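Putative peptidase (Bacteroides fragilis, PDB 5DYN) acts as a clostripain-family (C11) cysteine protease that activates the Bacteroides fragilis toxin by cleaving it. Local coordinates at the interface of chains B and A. Numbering follows the deposited sequence. Chains: chain A, Putative peptidase; chain B, Putative peptidase.

Two adjacent, parallel strands, B:110-116 and A:27-31, organise one half of this interface. Contact 2 lies at the start of both and contact 4 further along; their C-alpha centres are about 12 Å apart and they share A:Met72 of helix A:65-72. Beyond its strand chain B continues as a loop whose neighbouring residues supply both contact 1, about 16 Å from contact 4, and contact 3, whose C-alpha centre is about 9 Å from that of contact 1. About 28 Å separates contact 2 from contact 3. Strand pairing and an anchored tail thus join the chains, as expected of two pieces of one clostripain-type protease.

Contact 1: the interface of chains B and A. Residues chain B 119-121, 123; chain A 34, 151, 156-157.
The carboxylate of B:Glu120 meets the guanidinium of A:Arg151 tip to tip in a two-pronged salt bridge, probably holding the loop after the catalytic histidine of this clostripain-family (C11) protease against the chain with the catalytic cysteine. A:Arg151 NH1 gives a hydrogen bond of 2.7 Å to B:Glu120 OE1, on the syn lone pair, while A:Arg151 NH2 reaches B:Glu120 OE2 at 2.9 Å, somewhat off the carboxylate plane. The two flat groups lie 23° apart, nearly coplanar, so the paired bonds should limit rotation of the carboxylate. B:Glu120 gets there with CG anti to the backbone N (chi1 -169°) and a bend at chi2. The phenol of A:Tyr157 lies almost in the carboxylate plane; its spacing from B:Glu120 OE2 is too short to trust, and A:Tyr157 OH, 3.1 Å from B:Glu120 O, could hydrogen-bond there instead, its placement being doubtful. B:Ile123 puts its CD1 methyl over one face of A:Tyr156, 3.9 Å from the ring centroid, and B:Glu120 OE2 lies at that ring's edge. Behind this layer, A:Phe34, next to the catalytic cysteine, sets CE2 over a guanidinium face of A:Arg151. A:Tyr157 CE2 lies over A:Phe34, and A:Tyr156 CB covers the centre of the A:Tyr157 ring.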
loop_
_atom_site.group_PDB
_atom_site.type_symbol
_atom_site.label_atom_id
_atom_site.label_comp_id
_atom_site.label_asym_id
_atom_site.label_seq_id
_atom_site.Cartn_x
_atom_site.Cartn_y
_atom_site.Cartn_z
ATOM N N GLY B 119 3.411 -4.424 -6.429
ATOM C CA GLY B 119 3.303 -2.998 -6.201
ATOM C C GLY B 119 4.560 -2.246 -6.584
ATOM O O GLY B 119 5.667 -2.779 -6.501
ATOM N N GLU B 120 4.380 -0.999 -7.006
ATOM C CA GLU B 120 5.487 -0.155 -7.432
ATOM C C GLU B 120 5.088 1.312 -7.269
ATOM O O GLU B 120 5.202 2.107 -8.201
ATOM C CB GLU B 120 5.876 -0.468 -8.882
ATOM C CG GLU B 120 7.180 0.162 -9.373
ATOM C CD GLU B 120 8.410 -0.411 -8.700
ATOM O OE1 GLU B 120 8.921 -1.450 -9.173
ATOM O OE2 GLU B 120 8.869 0.180 -7.699
ATOM N N GLY B 121 4.603 1.648 -6.075
ATOM C CA GLY B 121 4.269 3.014 -5.710
ATOM C C GLY B 121 3.509 3.806 -6.757
ATOM O O GLY B 121 2.542 3.316 -7.340
ATOM N N ILE B 123 4.895 4.952 -9.534
ATOM C CA ILE B 123 5.560 4.727 -10.821
ATOM C C ILE B 123 4.589 4.385 -11.948
ATOM O O ILE B 123 3.710 3.544 -11.776
ATOM C CB ILE B 123 6.604 3.589 -10.707
ATOM C CG1 ILE B 123 7.682 3.948 -9.681
ATOM C CG2 ILE B 123 7.240 3.296 -12.054
ATOM C CD1 ILE B 123 8.554 5.111 -10.094
ATOM N N PHE A 34 5.898 -1.411 -1.837
ATOM C CA PHE A 34 6.218 -0.005 -2.086
ATOM C C PHE A 34 5.028 0.954 -2.078
ATOM O O PHE A 34 5.156 2.088 -2.534
ATOM C CB PHE A 34 6.931 0.131 -3.437
ATOM C CG PHE A 34 8.229 -0.624 -3.534
ATOM C CD1 PHE A 34 9.218 -0.470 -2.574
ATOM C CD2 PHE A 34 8.469 -1.473 -4.606
ATOM C CE1 PHE A 34 10.422 -1.155 -2.678
ATOM C CE2 PHE A 34 9.667 -2.163 -4.714
ATOM C CZ PHE A 34 10.644 -2.001 -3.751
ATOM N N ARG A 151 17.023 -1.783 -4.954
ATOM C CA ARG A 151 17.448 -2.001 -6.331
ATOM C C ARG A 151 18.287 -0.819 -6.798
ATOM O O ARG A 151 17.739 0.213 -7.188
ATOM C CB ARG A 151 16.233 -2.187 -7.240
ATOM C CG ARG A 151 15.278 -3.269 -6.768
ATOM C CD ARG A 151 13.908 -3.123 -7.399
ATOM N NE ARG A 151 13.321 -1.820 -7.104
ATOM C CZ ARG A 151 12.094 -1.450 -7.459
ATOM N NH1 ARG A 151 11.312 -2.290 -8.121
ATOM N NH2 ARG A 151 11.647 -0.242 -7.144
ATOM N N TYR A 156 13.988 4.147 -6.153
ATOM C CA TYR A 156 12.837 5.030 -6.323
ATOM C C TYR A 156 12.384 5.715 -5.042
ATOM O O TYR A 156 11.985 6.875 -5.063
ATOM C CB TYR A 156 11.651 4.248 -6.889
ATOM C CG TYR A 156 11.830 3.728 -8.295
ATOM C CD1 TYR A 156 12.765 4.288 -9.157
ATOM C CD2 TYR A 156 11.048 2.679 -8.764
ATOM C CE1 TYR A 156 12.920 3.810 -10.449
ATOM C CE2 TYR A 156 11.194 2.195 -10.050
ATOM C CZ TYR A 156 12.128 2.763 -10.888
ATOM O OH TYR A 156 12.268 2.274 -12.166
ATOM N N TYR A 157 12.428 4.989 -3.931
ATOM C CA TYR A 157 11.731 5.424 -2.727
ATOM C C TYR A 157 12.663 5.740 -1.563
ATOM O O TYR A 157 13.411 4.880 -1.099
ATOM C CB TYR A 157 10.724 4.352 -2.304
ATOM C CG TYR A 157 9.981 3.742 -3.468
ATOM C CD1 TYR A 157 8.921 4.413 -4.070
ATOM C CD2 TYR A 157 10.345 2.501 -3.977
ATOM C CE1 TYR A 157 8.243 3.862 -5.143
ATOM C CE2 TYR A 157 9.674 1.944 -5.050
ATOM C CZ TYR A 157 8.624 2.628 -5.627
ATOM O OH TYR A 157 7.952 2.077 -6.692
#

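Contact 2: the interface of chains B and A. Residues chain B 16, 110-112; chain A 25-27, 72, 74-76, 78.
B:Arg16 NH2 gives a 2.5 Å hydrogen bond to the backbone carbonyl A:Ser74 O, which sits within the guanidinium plane. This end of the inter-chain sheet, in the caspase-like fold of the clostripain family, gathers several charged groups around that arginine. Its other terminal nitrogen, B:Arg16 NH1, makes a long salt bridge of 3.2 Å to A:Asp26 OD2, meeting the carboxylate on its anti side, tilted out of both planes, which themselves stand 35° apart. A bend at chi3 (-63°) turns the guanidinium toward both partners. A:Met72 O is also close to the guanidinium, but the N-H of B:Arg16 NE does not point at it. B:Lys110 CB lies over one guanidinium face.

B:Lys110 runs out extended to A:Glu76, crossing it at about a right angle. The NZ to OE1 spacing of this salt bridge is modelled too short to be believed, but a water also joins the pair, 3.0 Å from B:Lys110 NZ and 2.8 Å from A:Glu76 OE1. With both basic side chains near A:Asp26 and A:Glu76, the acids probably stay ionised.

Beside strand B:110-116, the backbone N of A:Asp26 donates to B:Tyr111 O at 2.8 Å. Next to it B:Gly112 CA lies over the face of A:Phe27, 3.9 Å from the ring centroid, and A:Asp26 OD2 is at that ring's edge. B:Tyr111 CB touches A:Leu25 CD2 at 3.8 Å.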
loop_
_atom_site.group_PDB
_atom_site.type_symbol
_atom_site.label_atom_id
_atom_site.label_comp_id
_atom_site.label_asym_id
_atom_site.label_seq_id
_atom_site.Cartn_x
_atom_site.Cartn_y
_atom_site.Cartn_z
ATOM N N ARG B 16 -19.908 -4.743 8.751
ATOM C CA ARG B 16 -18.820 -4.253 7.909
ATOM C C ARG B 16 -18.617 -5.139 6.683
ATOM O O ARG B 16 -18.721 -6.361 6.767
ATOM C CB ARG B 16 -17.517 -4.165 8.702
ATOM C CG ARG B 16 -16.409 -3.437 7.956
ATOM C CD ARG B 16 -15.038 -3.803 8.487
ATOM N NE ARG B 16 -14.848 -3.400 9.879
ATOM C CZ ARG B 16 -14.312 -2.244 10.260
ATOM N NH1 ARG B 16 -13.911 -1.361 9.353
ATOM N NH2 ARG B 16 -14.177 -1.968 11.550
ATOM N N LYS B 110 -19.734 -0.098 8.038
ATOM C CA LYS B 110 -18.378 0.293 7.673
ATOM C C LYS B 110 -17.877 -0.499 6.468
ATOM O O LYS B 110 -18.416 -1.555 6.133
ATOM C CB LYS B 110 -17.428 0.107 8.860
ATOM C CG LYS B 110 -17.881 0.823 10.120
ATOM C CD LYS B 110 -16.728 1.108 11.063
ATOM C CE LYS B 110 -17.204 1.937 12.245
ATOM N NZ LYS B 110 -16.082 2.559 12.994
ATOM N N TYR B 111 -16.843 0.023 5.817
ATOM C CA TYR B 111 -16.265 -0.629 4.650
ATOM C C TYR B 111 -14.744 -0.647 4.720
ATOM O O TYR B 111 -14.131 0.122 5.459
ATOM C CB TYR B 111 -16.713 0.070 3.366
ATOM C CG TYR B 111 -18.209 0.097 3.176
ATOM C CD1 TYR B 111 -18.885 -1.007 2.673
ATOM C CD2 TYR B 111 -18.948 1.227 3.497
ATOM C CE1 TYR B 111 -20.256 -0.985 2.493
ATOM C CE2 TYR B 111 -20.319 1.259 3.323
ATOM C CZ TYR B 111 -20.968 0.151 2.820
ATOM O OH TYR B 111 -22.332 0.178 2.647
ATOM N N GLY B 112 -14.145 -1.538 3.940
ATOM C CA GLY B 112 -12.705 -1.604 3.809
ATOM C C GLY B 112 -12.358 -2.305 2.513
ATOM O O GLY B 112 -13.177 -3.052 1.969
ATOM N N LEU A 25 -14.031 4.302 2.353
ATOM C CA LEU A 25 -13.445 3.160 3.038
ATOM C C LEU A 25 -12.826 3.551 4.373
ATOM O O LEU A 25 -12.276 4.640 4.515
ATOM C CB LEU A 25 -12.396 2.503 2.141
ATOM C CG LEU A 25 -12.900 2.114 0.749
ATOM C CD1 LEU A 25 -11.754 1.653 -0.132
ATOM C CD2 LEU A 25 -13.963 1.030 0.854
ATOM N N ASP A 26 -12.925 2.664 5.356
ATOM C CA ASP A 26 -12.242 2.882 6.625
ATOM C C ASP A 26 -10.737 2.782 6.409
ATOM O O ASP A 26 -9.963 3.579 6.943
ATOM C CB ASP A 26 -12.701 1.869 7.678
ATOM C CG ASP A 26 -11.853 1.913 8.941
ATOM O OD1 ASP A 26 -11.395 3.012 9.320
ATOM O OD2 ASP A 26 -11.643 0.846 9.556
ATOM N N PHE A 27 -10.332 1.800 5.612
ATOM C CA PHE A 27 -8.922 1.568 5.344
ATOM C C PHE A 27 -8.692 1.116 3.909
ATOM O O PHE A 27 -9.540 0.453 3.312
ATOM C CB PHE A 27 -8.355 0.528 6.318
ATOM C CG PHE A 27 -9.101 -0.783 6.319
ATOM C CD1 PHE A 27 -8.817 -1.764 5.379
ATOM C CD2 PHE A 27 -10.076 -1.040 7.272
ATOM C CE1 PHE A 27 -9.500 -2.968 5.381
ATOM C CE2 PHE A 27 -10.761 -2.243 7.279
ATOM C CZ PHE A 27 -10.473 -3.207 6.334
ATOM N N MET A 72 -9.566 -6.888 10.550
ATOM C CA MET A 72 -10.327 -6.080 9.603
ATOM C C MET A 72 -11.777 -5.896 10.032
ATOM O O MET A 72 -12.440 -4.960 9.594
ATOM C CB MET A 72 -10.279 -6.701 8.205
ATOM C CG MET A 72 -8.895 -6.701 7.583
ATOM S SD MET A 72 -8.891 -7.163 5.843
ATOM C CE MET A 72 -9.657 -8.775 5.909
ATOM N N SER A 74 -12.813 -5.534 13.269
ATOM C CA SER A 74 -12.868 -4.979 14.615
ATOM C C SER A 74 -13.929 -3.892 14.694
ATOM O O SER A 74 -14.325 -3.333 13.671
ATOM C CB SER A 74 -11.509 -4.414 15.026
ATOM O OG SER A 74 -10.528 -5.435 15.085
ATOM N N ALA A 75 -14.386 -3.597 15.909
ATOM C CA ALA A 75 -15.367 -2.540 16.128
ATOM C C ALA A 75 -14.834 -1.199 15.624
ATOM O O ALA A 75 -15.492 -0.509 14.845
ATOM C CB ALA A 75 -15.731 -2.452 17.601
ATOM N N GLU A 76 -13.635 -0.844 16.072
ATOM C CA GLU A 76 -12.949 0.348 15.588
ATOM C C GLU A 76 -11.443 0.091 15.658
ATOM O O GLU A 76 -11.015 -0.931 16.202
ATOM C CB GLU A 76 -13.361 1.583 16.407
ATOM C CG GLU A 76 -12.812 2.940 15.922
ATOM C CD GLU A 76 -12.991 3.172 14.426
ATOM O OE1 GLU A 76 -14.091 2.902 13.902
ATOM O OE2 GLU A 76 -12.029 3.629 13.772
ATOM N N ALA A 78 -9.547 -0.697 13.244
ATOM C CA ALA A 78 -9.220 -1.823 12.385
ATOM C C ALA A 78 -7.873 -1.604 11.706
ATOM O O ALA A 78 -7.044 -2.510 11.662
ATOM C CB ALA A 78 -10.313 -2.039 11.351
HETATM O O HOH W 1 -14.529 4.991 12.091
#

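Contact 3: the interface of chains B and A. Residues chain B 122, 124; chain A 1, 12, 39, 214, 223, 226-227, 230.
B:Trp122 drives its indole into a pocket of chain A lined by A:Glu39, A:Tyr214, A:Leu223, A:Tyr227 and A:Thr230. With CG between the backbone N and the carbonyl carbon (chi1 65°), the indole is turned into this pocket. At the root, B:Trp122 CB rests on A:Glu39 CB at 3.8 Å, and CD1 passes the carboxylate end of the same residue. The pyrrole NE1 comes to A:Tyr214 CB, a carbon neighbour. On the benzo side, CE3 packs on the A:Thr230 CG2 methyl at 3.5 Å, and CZ3 sits against the backbone of A:Tyr227 at its CA. Further out, CZ2 is wedged between two tyrosines: A:Tyr227 CD1 lies 3.4 Å from it, over the indole face, and on the other flank CZ2 points its edge at the face of A:Tyr214. The planes stand 60° and 75° apart, both edge-to-face. At the tip, CH2 reaches A:Leu223 CD1 at 3.7 Å.

Hydrogen bonds between wall residues probably brace the pocket: A:Tyr214 N to A:Glu39 OE2, and A:Thr230 OG1 to A:Tyr227 O. A water ties B:Trp122 O to A:Ile12 N, 2.8 Å from each. Just beyond, B:Pro124 CG packs on A:Ser226 CB at 3.6 Å. The indole thus acts as an apolar plug, likely pinning the C-terminal tail of chain B to chain A.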
loop_
_atom_site.group_PDB
_atom_site.type_symbol
_atom_site.label_atom_id
_atom_site.label_comp_id
_atom_site.label_asym_id
_atom_site.label_seq_id
_atom_site.Cartn_x
_atom_site.Cartn_y
_atom_site.Cartn_z
ATOM N N TRP B 122 3.969 5.030 -7.003
ATOM C CA TRP B 122 3.334 5.934 -7.958
ATOM C C TRP B 122 3.786 5.676 -9.390
ATOM O O TRP B 122 3.150 6.146 -10.334
ATOM C CB TRP B 122 3.642 7.389 -7.594
ATOM C CG TRP B 122 5.106 7.712 -7.711
ATOM C CD1 TRP B 122 6.053 7.587 -6.735
ATOM C CD2 TRP B 122 5.792 8.194 -8.876
ATOM N NE1 TRP B 122 7.283 7.968 -7.218
ATOM C CE2 TRP B 122 7.150 8.344 -8.529
ATOM C CE3 TRP B 122 5.389 8.515 -10.177
ATOM C CZ2 TRP B 122 8.106 8.804 -9.434
ATOM C CZ3 TRP B 122 6.339 8.972 -11.074
ATOM C CH2 TRP B 122 7.681 9.111 -10.698
ATOM N N PRO B 124 4.727 5.060 -13.099
ATOM C CA PRO B 124 3.878 4.777 -14.263
ATOM C C PRO B 124 4.004 3.331 -14.738
ATOM O O PRO B 124 5.007 2.677 -14.456
ATOM C CB PRO B 124 4.405 5.744 -15.330
ATOM C CG PRO B 124 5.054 6.839 -14.561
ATOM C CD PRO B 124 5.643 6.186 -13.347
ATOM N N TRP A 1 2.887 2.316 -9.982
ATOM C CA TRP A 1 1.683 1.579 -10.354
ATOM C C TRP A 1 1.303 0.562 -9.288
ATOM O O TRP A 1 2.042 0.343 -8.332
ATOM C CB TRP A 1 1.878 0.877 -11.702
ATOM C CG TRP A 1 3.119 0.026 -11.781
ATOM C CD1 TRP A 1 4.341 0.404 -12.254
ATOM C CD2 TRP A 1 3.250 -1.348 -11.382
ATOM N NE1 TRP A 1 5.227 -0.644 -12.173
ATOM C CE2 TRP A 1 4.582 -1.733 -11.646
ATOM C CE3 TRP A 1 2.373 -2.290 -10.833
ATOM C CZ2 TRP A 1 5.060 -3.015 -11.368
ATOM C CZ3 TRP A 1 2.849 -3.567 -10.560
ATOM C CH2 TRP A 1 4.181 -3.916 -10.829
ATOM N N ILE A 12 -1.817 4.688 -10.835
ATOM C CA ILE A 12 -2.486 5.167 -9.630
ATOM C C ILE A 12 -3.686 6.054 -9.965
ATOM O O ILE A 12 -4.709 6.002 -9.283
ATOM C CB ILE A 12 -1.506 5.935 -8.719
ATOM C CG1 ILE A 12 -0.376 5.009 -8.280
ATOM C CG2 ILE A 12 -2.218 6.481 -7.496
ATOM C CD1 ILE A 12 -0.869 3.739 -7.624
ATOM N N GLU A 39 2.899 9.941 -2.393
ATOM C CA GLU A 39 2.231 10.213 -3.659
ATOM C C GLU A 39 0.999 9.335 -3.846
ATOM O O GLU A 39 0.020 9.746 -4.468
ATOM C CB GLU A 39 3.197 10.012 -4.825
ATOM C CG GLU A 39 4.426 10.910 -4.771
ATOM C CD GLU A 39 5.588 10.286 -4.007
ATOM O OE1 GLU A 39 5.388 9.256 -3.325
ATOM O OE2 GLU A 39 6.708 10.830 -4.091
ATOM N N TYR A 214 9.548 10.288 -3.640
ATOM C CA TYR A 214 10.458 10.247 -4.771
ATOM C C TYR A 214 11.473 11.375 -4.643
ATOM O O TYR A 214 11.217 12.386 -3.986
ATOM C CB TYR A 214 9.696 10.349 -6.097
ATOM C CG TYR A 214 10.595 10.352 -7.314
ATOM C CD1 TYR A 214 11.253 9.197 -7.719
ATOM C CD2 TYR A 214 10.789 11.509 -8.054
ATOM C CE1 TYR A 214 12.077 9.196 -8.825
ATOM C CE2 TYR A 214 11.613 11.518 -9.163
ATOM C CZ TYR A 214 12.253 10.360 -9.544
ATOM O OH TYR A 214 13.072 10.368 -10.649
ATOM N N LEU A 223 11.910 9.794 -15.848
ATOM C CA LEU A 223 11.168 9.529 -14.618
ATOM C C LEU A 223 10.886 10.824 -13.856
ATOM O O LEU A 223 9.854 10.948 -13.195
ATOM C CB LEU A 223 11.932 8.546 -13.726
ATOM C CG LEU A 223 11.173 7.962 -12.531
ATOM C CD1 LEU A 223 9.926 7.217 -12.983
ATOM C CD2 LEU A 223 12.074 7.045 -11.722
ATOM N N SER A 226 7.927 12.040 -15.607
ATOM C CA SER A 226 6.760 11.266 -15.186
ATOM C C SER A 226 6.229 11.721 -13.831
ATOM O O SER A 226 5.026 11.693 -13.588
ATOM C CB SER A 226 7.099 9.778 -15.122
ATOM O OG SER A 226 7.517 9.290 -16.382
ATOM N N TYR A 227 7.135 12.137 -12.952
ATOM C CA TYR A 227 6.762 12.565 -11.610
ATOM C C TYR A 227 5.927 13.840 -11.648
ATOM O O TYR A 227 5.175 14.127 -10.717
ATOM C CB TYR A 227 8.013 12.776 -10.753
ATOM C CG TYR A 227 7.735 12.919 -9.273
ATOM C CD1 TYR A 227 7.101 11.907 -8.567
ATOM C CD2 TYR A 227 8.124 14.058 -8.578
ATOM C CE1 TYR A 227 6.850 12.027 -7.218
ATOM C CE2 TYR A 227 7.878 14.186 -7.221
ATOM C CZ TYR A 227 7.239 13.164 -6.547
ATOM O OH TYR A 227 6.988 13.273 -5.197
ATOM N N THR A 230 2.117 13.219 -11.213
ATOM C CA THR A 230 1.497 12.918 -9.928
ATOM C C THR A 230 0.823 14.168 -9.373
ATOM O O THR A 230 1.280 15.286 -9.613
ATOM C CB THR A 230 2.520 12.378 -8.904
ATOM O OG1 THR A 230 3.462 13.403 -8.570
ATOM C CG2 THR A 230 3.264 11.192 -9.472
HETATM O O HOH W 2 0.866 4.889 -11.457
#

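Contact 4: the interface of chains B and A. Residues chain B 113-115; chain A 2, 28-32, 65, 72.
B:Phe115 stacks on A:Phe30 where strands of the two chains pair in parallel within the central sheet, the core of the caspase-like fold of C11 proteases. The strands B:110-116 and A:27-31 lead toward the catalytic histidine and cysteine respectively. They are laced by A:Phe29 N to B:Met113 O (2.9 Å) and B:Phe115 N to A:Phe29 O (2.6 Å).

The tight side of the sheet is aromatic. The rings of B:Phe115 and A:Phe30 lie 10° from parallel with centroids 4.3 Å apart, offset so that each covers the rim of the other. With CG anti to the carbonyl carbon (chi1 -63°), B:Phe115 lays its ring over A:Phe30, while A:Phe2 comes across at about a right angle, its CZ 3.4 Å from B:Phe115 CB. A:Leu28 runs alongside, its CG at the B:Phe115 CE1 corner.

The opposite side makes sparser contacts, with isolated methyl touches in place of stacked rings. There B:Val114 lies beside A:Phe29, its CG1 methyl 3.8 Å from A:Phe29 CD2. Its CG2 methyl meets the thioether A:Met72 SD at 3.5 Å, and CG1 faces the phenol A:Tyr65 OH at 3.7 Å, tip to tip. That hydroxyl is positioned by a hydrogen bond of 2.5 Å to A:Asp31 OD2, on the carboxylate's anti lone pair.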
loop_
_atom_site.group_PDB
_atom_site.type_symbol
_atom_site.label_atom_id
_atom_site.label_comp_id
_atom_site.label_asym_id
_atom_site.label_seq_id
_atom_site.Cartn_x
_atom_site.Cartn_y
_atom_site.Cartn_z
ATOM N N MET B 113 -11.159 -2.062 2.000
ATOM C CA MET B 113 -10.720 -2.772 0.809
ATOM C C MET B 113 -9.258 -3.180 0.921
ATOM O O MET B 113 -8.416 -2.414 1.399
ATOM C CB MET B 113 -10.941 -1.927 -0.449
ATOM C CG MET B 113 -10.961 -2.756 -1.729
ATOM S SD MET B 113 -11.321 -1.821 -3.227
ATOM C CE MET B 113 -12.779 -0.926 -2.720
ATOM N N VAL B 114 -8.976 -4.404 0.484
ATOM C CA VAL B 114 -7.626 -4.947 0.475
ATOM C C VAL B 114 -7.116 -5.051 -0.955
ATOM O O VAL B 114 -7.827 -5.513 -1.850
ATOM C CB VAL B 114 -7.572 -6.335 1.144
ATOM C CG1 VAL B 114 -6.157 -6.896 1.114
ATOM C CG2 VAL B 114 -8.087 -6.250 2.567
ATOM N N PHE B 115 -5.882 -4.615 -1.169
ATOM C CA PHE B 115 -5.294 -4.636 -2.499
ATOM C C PHE B 115 -4.135 -5.624 -2.555
ATOM O O PHE B 115 -3.085 -5.410 -1.946
ATOM C CB PHE B 115 -4.849 -3.230 -2.892
ATOM C CG PHE B 115 -5.982 -2.250 -2.980
ATOM C CD1 PHE B 115 -6.419 -1.569 -1.853
ATOM C CD2 PHE B 115 -6.627 -2.024 -4.185
ATOM C CE1 PHE B 115 -7.469 -0.671 -1.929
ATOM C CE2 PHE B 115 -7.677 -1.125 -4.267
ATOM C CZ PHE B 115 -8.096 -0.449 -3.139
ATOM N N PHE A 2 0.134 -0.046 -9.452
ATOM C CA PHE A 2 -0.257 -1.168 -8.611
ATOM C C PHE A 2 -0.913 -2.260 -9.442
ATOM O O PHE A 2 -1.666 -1.982 -10.373
ATOM C CB PHE A 2 -1.211 -0.738 -7.496
ATOM C CG PHE A 2 -1.963 -1.886 -6.887
ATOM C CD1 PHE A 2 -1.329 -2.757 -6.016
ATOM C CD2 PHE A 2 -3.291 -2.119 -7.215
ATOM C CE1 PHE A 2 -2.009 -3.832 -5.473
ATOM C CE2 PHE A 2 -3.976 -3.191 -6.672
ATOM C CZ PHE A 2 -3.332 -4.049 -5.802
ATOM N N LEU A 28 -7.541 1.491 3.360
ATOM C CA LEU A 28 -7.078 0.941 2.093
ATOM C C LEU A 28 -5.816 0.128 2.351
ATOM O O LEU A 28 -4.715 0.673 2.411
ATOM C CB LEU A 28 -6.809 2.043 1.065
ATOM C CG LEU A 28 -8.014 2.612 0.308
ATOM C CD1 LEU A 28 -8.839 3.529 1.196
ATOM C CD2 LEU A 28 -7.564 3.342 -0.950
ATOM N N PHE A 29 -5.986 -1.178 2.525
ATOM C CA PHE A 29 -4.867 -2.054 2.842
ATOM C C PHE A 29 -4.218 -2.579 1.564
ATOM O O PHE A 29 -4.806 -3.382 0.839
ATOM C CB PHE A 29 -5.332 -3.216 3.729
ATOM C CG PHE A 29 -4.246 -4.204 4.067
ATOM C CD1 PHE A 29 -2.922 -3.802 4.176
ATOM C CD2 PHE A 29 -4.553 -5.541 4.268
ATOM C CE1 PHE A 29 -1.930 -4.714 4.478
ATOM C CE2 PHE A 29 -3.565 -6.455 4.572
ATOM C CZ PHE A 29 -2.250 -6.041 4.677
ATOM N N PHE A 30 -3.000 -2.115 1.297
ATOM C CA PHE A 30 -2.222 -2.600 0.163
ATOM C C PHE A 30 -1.239 -3.683 0.588
ATOM O O PHE A 30 -0.115 -3.389 0.998
ATOM C CB PHE A 30 -1.462 -1.453 -0.507
ATOM C CG PHE A 30 -2.302 -0.630 -1.438
ATOM C CD1 PHE A 30 -3.123 0.370 -0.952
ATOM C CD2 PHE A 30 -2.264 -0.854 -2.804
ATOM C CE1 PHE A 30 -3.895 1.130 -1.808
ATOM C CE2 PHE A 30 -3.035 -0.099 -3.666
ATOM C CZ PHE A 30 -3.852 0.894 -3.166
ATOM N N ASP A 31 -1.667 -4.936 0.495
ATOM C CA ASP A 31 -0.761 -6.060 0.681
ATOM C C ASP A 31 0.090 -6.191 -0.577
ATOM O O ASP A 31 -0.044 -7.155 -1.333
ATOM C CB ASP A 31 -1.532 -7.353 0.953
ATOM C CG ASP A 31 -0.717 -8.363 1.736
ATOM O OD1 ASP A 31 0.503 -8.143 1.906
ATOM O OD2 ASP A 31 -1.293 -9.384 2.173
ATOM N N ALA A 32 0.950 -5.201 -0.799
ATOM C CA ALA A 32 1.736 -5.101 -2.020
ATOM C C ALA A 32 2.958 -4.220 -1.782
ATOM O O ALA A 32 2.993 -3.441 -0.830
ATOM C CB ALA A 32 0.890 -4.548 -3.155
ATOM N N TYR A 65 -3.426 -13.598 7.161
ATOM C CA TYR A 65 -4.862 -13.350 7.078
ATOM C C TYR A 65 -5.674 -14.152 8.092
ATOM O O TYR A 65 -6.876 -13.937 8.231
ATOM C CB TYR A 65 -5.363 -13.634 5.658
ATOM C CG TYR A 65 -4.940 -12.581 4.656
ATOM C CD1 TYR A 65 -5.590 -11.354 4.595
ATOM C CD2 TYR A 65 -3.890 -12.810 3.776
ATOM C CE1 TYR A 65 -5.206 -10.384 3.689
ATOM C CE2 TYR A 65 -3.499 -11.844 2.864
ATOM C CZ TYR A 65 -4.161 -10.633 2.825
ATOM O OH TYR A 65 -3.779 -9.666 1.921
ATOM N N MET A 72 -9.566 -6.888 10.550
ATOM C CA MET A 72 -10.327 -6.080 9.603
ATOM C C MET A 72 -11.777 -5.896 10.032
ATOM O O MET A 72 -12.440 -4.960 9.594
ATOM C CB MET A 72 -10.279 -6.701 8.205
ATOM C CG MET A 72 -8.895 -6.701 7.583
ATOM S SD MET A 72 -8.891 -7.163 5.843
ATOM C CE MET A 72 -9.657 -8.775 5.909
#